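Local coordinates for periplasmic protein TorT (Vibrio parahaemolyticus, PDB 3O1I) that probably acts as a periplasmic binding protein that works with a membrane sensor kinase in sensing trimethylamine N-oxide, at residues D[12-15]-D[19-22]; D[111-116]-D[245-250]. All coordinates share one frame; numbering follows the deposited sequence.

Overall arrangement
Both contacts are buried, and their centres lie about 14 Å apart. Interaction 1 is local. It folds the loop after strand 7-12 back onto the start of helix 18-32, within the lobe built on the five-stranded parallel sheet. Interaction 2 is long-range. It brings the loop between strand 107-110 and helix 116-127 against the turn between strand 244-246 and helix 249-263, where the chain appears to pass between the two lobes. The first is aromatic and apolar, centred on W20. The second is smaller and sets a carboxylate, D247, beside a valine and a tryptophan. Y19 joins them: its OH probably hydrogen-bonds to D247 OD2, and its ring packs on M249.

Interaction 1 of 2, residues D[12-15]-D[19-22]; sequences YPHL and YWLS
W20 reaches from helix 18-32 back to the loop at 12-15 and meets all four of its residues. Its CG lies anti to its own carbonyl carbon (chi1 -74°), which turns the indole toward the loop. CB comes first, 4.2 Å from L15 CD1; that methyl also rests on the backbone of W20, 3.6 Å from its O. Next, W20 CD1 lies 3.4 Å from H14 NE2. The imidazole is turned steeply against the pyrrole ring, with planes at 69°. The same NE2 has a weak hydrogen bond to D17; with W20 it only packs. This is the first strand-loop-helix unit of a periplasmic binding protein fold, the loop leaving the C-terminal end of strand 7-12 in the parallel sheet. Further out, P13 covers one face of the six-membered ring. P13 CD sits 3.5 Å from the centroid of that W20 ring, 15° off the normal, a CH-pi contact. On the side of the benzo ring, W20 CE3 lies over one face of the Y12 ring, 3.9 Å from Y12 CG, and W20 CZ3 meets Y12 CD1. The Y12 hydroxyl reaches past the indole to hydrogen-bond with N24, one turn further along the same helix.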
loop_
_atom_site.group_PDB
_atom_site.type_symbol
_atom_site.label_atom_id
_atom_site.label_comp_id
_atom_site.label_asym_id
_atom_site.label_seq_id
_atom_site.Cartn_x
_atom_site.Cartn_y
_atom_site.Cartn_z
ATOM N N TYR D 12 -16.723 17.381 -12.852
ATOM C CA TYR D 12 -15.521 17.008 -13.597
ATOM C C TYR D 12 -15.355 15.493 -13.653
ATOM O O TYR D 12 -16.088 14.749 -13.006
ATOM C CB TYR D 12 -14.278 17.553 -12.923
ATOM C CG TYR D 12 -14.294 19.016 -12.575
ATOM C CD1 TYR D 12 -15.236 19.891 -13.126
ATOM C CD2 TYR D 12 -13.304 19.547 -11.746
ATOM C CE1 TYR D 12 -15.178 21.264 -12.863
ATOM C CE2 TYR D 12 -13.240 20.904 -11.478
ATOM C CZ TYR D 12 -14.174 21.755 -12.044
ATOM O OH TYR D 12 -14.055 23.094 -11.804
ATOM N N PRO D 13 -14.395 15.012 -14.453
ATOM C CA PRO D 13 -14.170 13.564 -14.538
ATOM C C PRO D 13 -13.102 13.216 -13.486
ATOM O O PRO D 13 -12.920 12.058 -13.119
ATOM C CB PRO D 13 -13.686 13.381 -15.968
ATOM C CG PRO D 13 -12.898 14.632 -16.199
ATOM C CD PRO D 13 -13.752 15.716 -15.578
ATOM N N HIS D 14 -12.416 14.262 -13.017
ATOM C CA HIS D 14 -11.373 14.190 -11.992
ATOM C C HIS D 14 -10.764 15.576 -11.785
ATOM O O HIS D 14 -11.207 16.550 -12.366
ATOM C CB HIS D 14 -10.243 13.256 -12.411
ATOM C CG HIS D 14 -9.419 13.787 -13.540
ATOM N ND1 HIS D 14 -9.581 13.366 -14.844
ATOM C CD2 HIS D 14 -8.455 14.738 -13.564
ATOM C CE1 HIS D 14 -8.751 14.035 -15.625
ATOM N NE2 HIS D 14 -8.059 14.873 -14.873
ATOM N N LEU D 15 -9.743 15.658 -10.948
ATOM C CA LEU D 15 -9.058 16.912 -10.715
ATOM C C LEU D 15 -7.594 16.596 -10.415
ATOM O O LEU D 15 -7.057 16.954 -9.364
ATOM C CB LEU D 15 -9.689 17.691 -9.558
ATOM C CG LEU D 15 -9.392 19.208 -9.560
ATOM C CD1 LEU D 15 -10.148 19.880 -10.688
ATOM C CD2 LEU D 15 -9.810 19.842 -8.244
ATOM N N TYR D 19 -4.521 20.371 -16.494
ATOM C CA TYR D 19 -5.538 20.701 -17.474
ATOM C C TYR D 19 -6.826 21.058 -16.746
ATOM O O TYR D 19 -7.378 22.141 -16.961
ATOM C CB TYR D 19 -5.767 19.507 -18.395
ATOM C CG TYR D 19 -6.723 19.731 -19.551
ATOM C CD1 TYR D 19 -7.186 21.004 -19.879
ATOM C CD2 TYR D 19 -7.122 18.661 -20.360
ATOM C CE1 TYR D 19 -8.023 21.213 -20.999
ATOM C CE2 TYR D 19 -7.953 18.854 -21.475
ATOM C CZ TYR D 19 -8.399 20.136 -21.791
ATOM O OH TYR D 19 -9.211 20.344 -22.897
ATOM N N TRP D 20 -7.296 20.163 -15.877
ATOM C CA TRP D 20 -8.518 20.428 -15.134
ATOM C C TRP D 20 -8.258 21.270 -13.909
ATOM O O TRP D 20 -9.165 21.932 -13.415
ATOM C CB TRP D 20 -9.217 19.139 -14.723
ATOM C CG TRP D 20 -9.888 18.447 -15.865
ATOM C CD1 TRP D 20 -9.358 17.474 -16.661
ATOM C CD2 TRP D 20 -11.228 18.658 -16.325
ATOM N NE1 TRP D 20 -10.288 17.054 -17.590
ATOM C CE2 TRP D 20 -11.445 17.764 -17.405
ATOM C CE3 TRP D 20 -12.272 19.509 -15.926
ATOM C CZ2 TRP D 20 -12.664 17.696 -18.095
ATOM C CZ3 TRP D 20 -13.487 19.439 -16.611
ATOM C CH2 TRP D 20 -13.670 18.533 -17.688
ATOM N N LEU D 21 -7.032 21.248 -13.402
ATOM C CA LEU D 21 -6.732 22.078 -12.242
ATOM C C LEU D 21 -6.893 23.511 -12.719
ATOM O O LEU D 21 -7.099 24.423 -11.919
ATOM C CB LEU D 21 -5.303 21.851 -11.746
ATOM C CG LEU D 21 -4.706 23.009 -10.933
ATOM C CD1 LEU D 21 -5.544 23.304 -9.692
ATOM C CD2 LEU D 21 -3.285 22.664 -10.548
ATOM N N SER D 22 -6.792 23.690 -14.038
ATOM C CA SER D 22 -6.945 25.001 -14.663
ATOM C C SER D 22 -8.410 25.213 -15.030
ATOM O O SER D 22 -8.999 26.214 -14.622
ATOM C CB SER D 22 -6.029 25.132 -15.892
ATOM O OG SER D 22 -4.711 25.488 -15.483
#

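Interaction 2 of 2, residues D[111-116]-D[245-250]; sequences VGVDWY and PTDKMV
V113 and D247 are the pair with the nearest CA atoms, 7.0 Å from V113 CA to D247 CA, and no hydrogen bond joins the segments. Both side chains point across this gap. The CG1 methyl of V113, anti to its backbone N, packs on the methylene of D247, with V113 CG1 4.1 Å from D247 CB. P275 and I277 also pack on V113. The carboxylate of D247 extends further, to the benzo part of W115, where D247 OD2 lies nearest to W115 CZ2. There the oxygen only packs against the ring. The carboxylate and indole planes are 65° apart, so the two groups do not lie flat on each other. R148 makes a cation-pi contact with W115. The segments fit two of the lobe-to-lobe crossings expected in a type I periplasmic binding protein, probably near the interlobe cleft, where relatives bind their ligands. D114 OD1 caps the start of helix 116-127 by accepting from Y116 N at 3.0 Å; the donor stands well above the carboxylate plane. Within 245-250, K248 N donates to T246 OG1 at 3.3 Å, an ST turn ahead of helix 249-263. T246 OG1 is also hydrogen-bonded to S293.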
loop_
_atom_site.group_PDB
_atom_site.type_symbol
_atom_site.label_atom_id
_atom_site.label_comp_id
_atom_site.label_asym_id
_atom_site.label_seq_id
_atom_site.Cartn_x
_atom_site.Cartn_y
_atom_site.Cartn_z
ATOM N N VAL D 111 -19.520 24.016 -24.334
ATOM C CA VAL D 111 -18.222 24.538 -24.729
ATOM C C VAL D 111 -17.355 23.335 -25.076
ATOM O O VAL D 111 -17.630 22.223 -24.636
ATOM C CB VAL D 111 -17.567 25.369 -23.588
ATOM C CG1 VAL D 111 -18.380 25.250 -22.328
ATOM C CG2 VAL D 111 -16.130 24.918 -23.342
ATOM N N GLY D 112 -16.323 23.549 -25.880
ATOM C CA GLY D 112 -15.468 22.443 -26.258
ATOM C C GLY D 112 -14.680 22.716 -27.519
ATOM O O GLY D 112 -15.238 23.030 -28.570
ATOM N N VAL D 113 -13.369 22.580 -27.409
ATOM C CA VAL D 113 -12.464 22.812 -28.522
ATOM C C VAL D 113 -12.173 21.553 -29.336
ATOM O O VAL D 113 -11.681 20.571 -28.800
ATOM C CB VAL D 113 -11.134 23.364 -28.000
ATOM C CG1 VAL D 113 -10.144 23.510 -29.134
ATOM C CG2 VAL D 113 -11.374 24.690 -27.296
ATOM N N ASP D 114 -12.480 21.591 -30.630
ATOM C CA ASP D 114 -12.212 20.464 -31.522
ATOM C C ASP D 114 -10.699 20.248 -31.497
ATOM O O ASP D 114 -9.931 21.112 -31.926
ATOM C CB ASP D 114 -12.668 20.799 -32.949
ATOM C CG ASP D 114 -12.377 19.680 -33.944
ATOM O OD1 ASP D 114 -11.847 18.624 -33.531
ATOM O OD2 ASP D 114 -12.680 19.856 -35.145
ATOM N N TRP D 115 -10.266 19.098 -30.995
ATOM C CA TRP D 115 -8.841 18.824 -30.898
ATOM C C TRP D 115 -8.118 18.646 -32.222
ATOM O O TRP D 115 -6.887 18.713 -32.271
ATOM C CB TRP D 115 -8.613 17.632 -29.969
ATOM C CG TRP D 115 -8.856 18.041 -28.562
ATOM C CD1 TRP D 115 -10.060 18.338 -28.002
ATOM C CD2 TRP D 115 -7.867 18.379 -27.588
ATOM N NE1 TRP D 115 -9.886 18.856 -26.746
ATOM C CE2 TRP D 115 -8.547 18.893 -26.465
ATOM C CE3 TRP D 115 -6.472 18.307 -27.558
ATOM C CZ2 TRP D 115 -7.882 19.334 -25.321
ATOM C CZ3 TRP D 115 -5.807 18.745 -26.423
ATOM C CH2 TRP D 115 -6.514 19.254 -25.317
ATOM N N TYR D 116 -8.885 18.436 -33.290
ATOM C CA TYR D 116 -8.333 18.281 -34.637
ATOM C C TYR D 116 -7.365 19.426 -34.902
ATOM O O TYR D 116 -6.288 19.229 -35.459
ATOM C CB TYR D 116 -9.461 18.341 -35.668
ATOM C CG TYR D 116 -9.011 18.326 -37.112
ATOM C CD1 TYR D 116 -8.969 17.136 -37.833
ATOM C CD2 TYR D 116 -8.643 19.511 -37.768
ATOM C CE1 TYR D 116 -8.577 17.119 -39.167
ATOM C CE2 TYR D 116 -8.245 19.503 -39.103
ATOM C CZ TYR D 116 -8.219 18.301 -39.791
ATOM O OH TYR D 116 -7.851 18.263 -41.110
ATOM N N PRO D 245 0.361 23.819 -28.757
ATOM C CA PRO D 245 -0.868 24.577 -28.980
ATOM C C PRO D 245 -1.673 24.671 -27.689
ATOM O O PRO D 245 -1.997 23.650 -27.100
ATOM C CB PRO D 245 -1.595 23.743 -30.028
ATOM C CG PRO D 245 -1.208 22.351 -29.656
ATOM C CD PRO D 245 0.285 22.508 -29.432
ATOM N N THR D 246 -1.998 25.883 -27.249
ATOM C CA THR D 246 -2.784 26.059 -26.030
ATOM C C THR D 246 -4.253 26.281 -26.371
ATOM O O THR D 246 -4.579 27.206 -27.120
ATOM C CB THR D 246 -2.319 27.278 -25.237
ATOM O OG1 THR D 246 -3.173 27.463 -24.103
ATOM C CG2 THR D 246 -2.391 28.512 -26.099
ATOM N N ASP D 247 -5.132 25.438 -25.826
ATOM C CA ASP D 247 -6.565 25.565 -26.076
ATOM C C ASP D 247 -7.227 26.303 -24.923
ATOM O O ASP D 247 -8.401 26.102 -24.621
ATOM C CB ASP D 247 -7.210 24.182 -26.315
ATOM C CG ASP D 247 -7.420 23.371 -25.033
ATOM O OD1 ASP D 247 -6.769 23.651 -24.000
ATOM O OD2 ASP D 247 -8.244 22.428 -25.076
ATOM N N LYS D 248 -6.435 27.168 -24.294
ATOM C CA LYS D 248 -6.874 28.007 -23.187
ATOM C C LYS D 248 -7.912 27.313 -22.334
ATOM O O LYS D 248 -9.100 27.313 -22.654
ATOM C CB LYS D 248 -7.432 29.330 -23.730
ATOM C CG LYS D 248 -6.397 30.191 -24.439
ATOM C CD LYS D 248 -7.047 31.275 -25.264
ATOM C CE LYS D 248 -6.139 31.663 -26.418
ATOM N NZ LYS D 248 -6.885 32.159 -27.609
ATOM N N MET D 249 -7.441 26.725 -21.239
ATOM C CA MET D 249 -8.293 25.994 -20.305
ATOM C C MET D 249 -9.045 26.900 -19.324
ATOM O O MET D 249 -10.277 26.852 -19.236
ATOM C CB MET D 249 -7.448 24.978 -19.527
ATOM C CG MET D 249 -6.658 24.002 -20.391
ATOM S SD MET D 249 -4.945 24.480 -20.644
ATOM C CE MET D 249 -4.662 23.866 -22.282
ATOM N N VAL D 250 -8.296 27.706 -18.574
ATOM C CA VAL D 250 -8.894 28.619 -17.607
ATOM C C VAL D 250 -10.108 29.294 -18.221
ATOM O O VAL D 250 -11.148 29.418 -17.585
ATOM C CB VAL D 250 -7.912 29.710 -17.163
ATOM C CG1 VAL D 250 -8.638 30.716 -16.290
ATOM C CG2 VAL D 250 -6.750 29.093 -16.401
#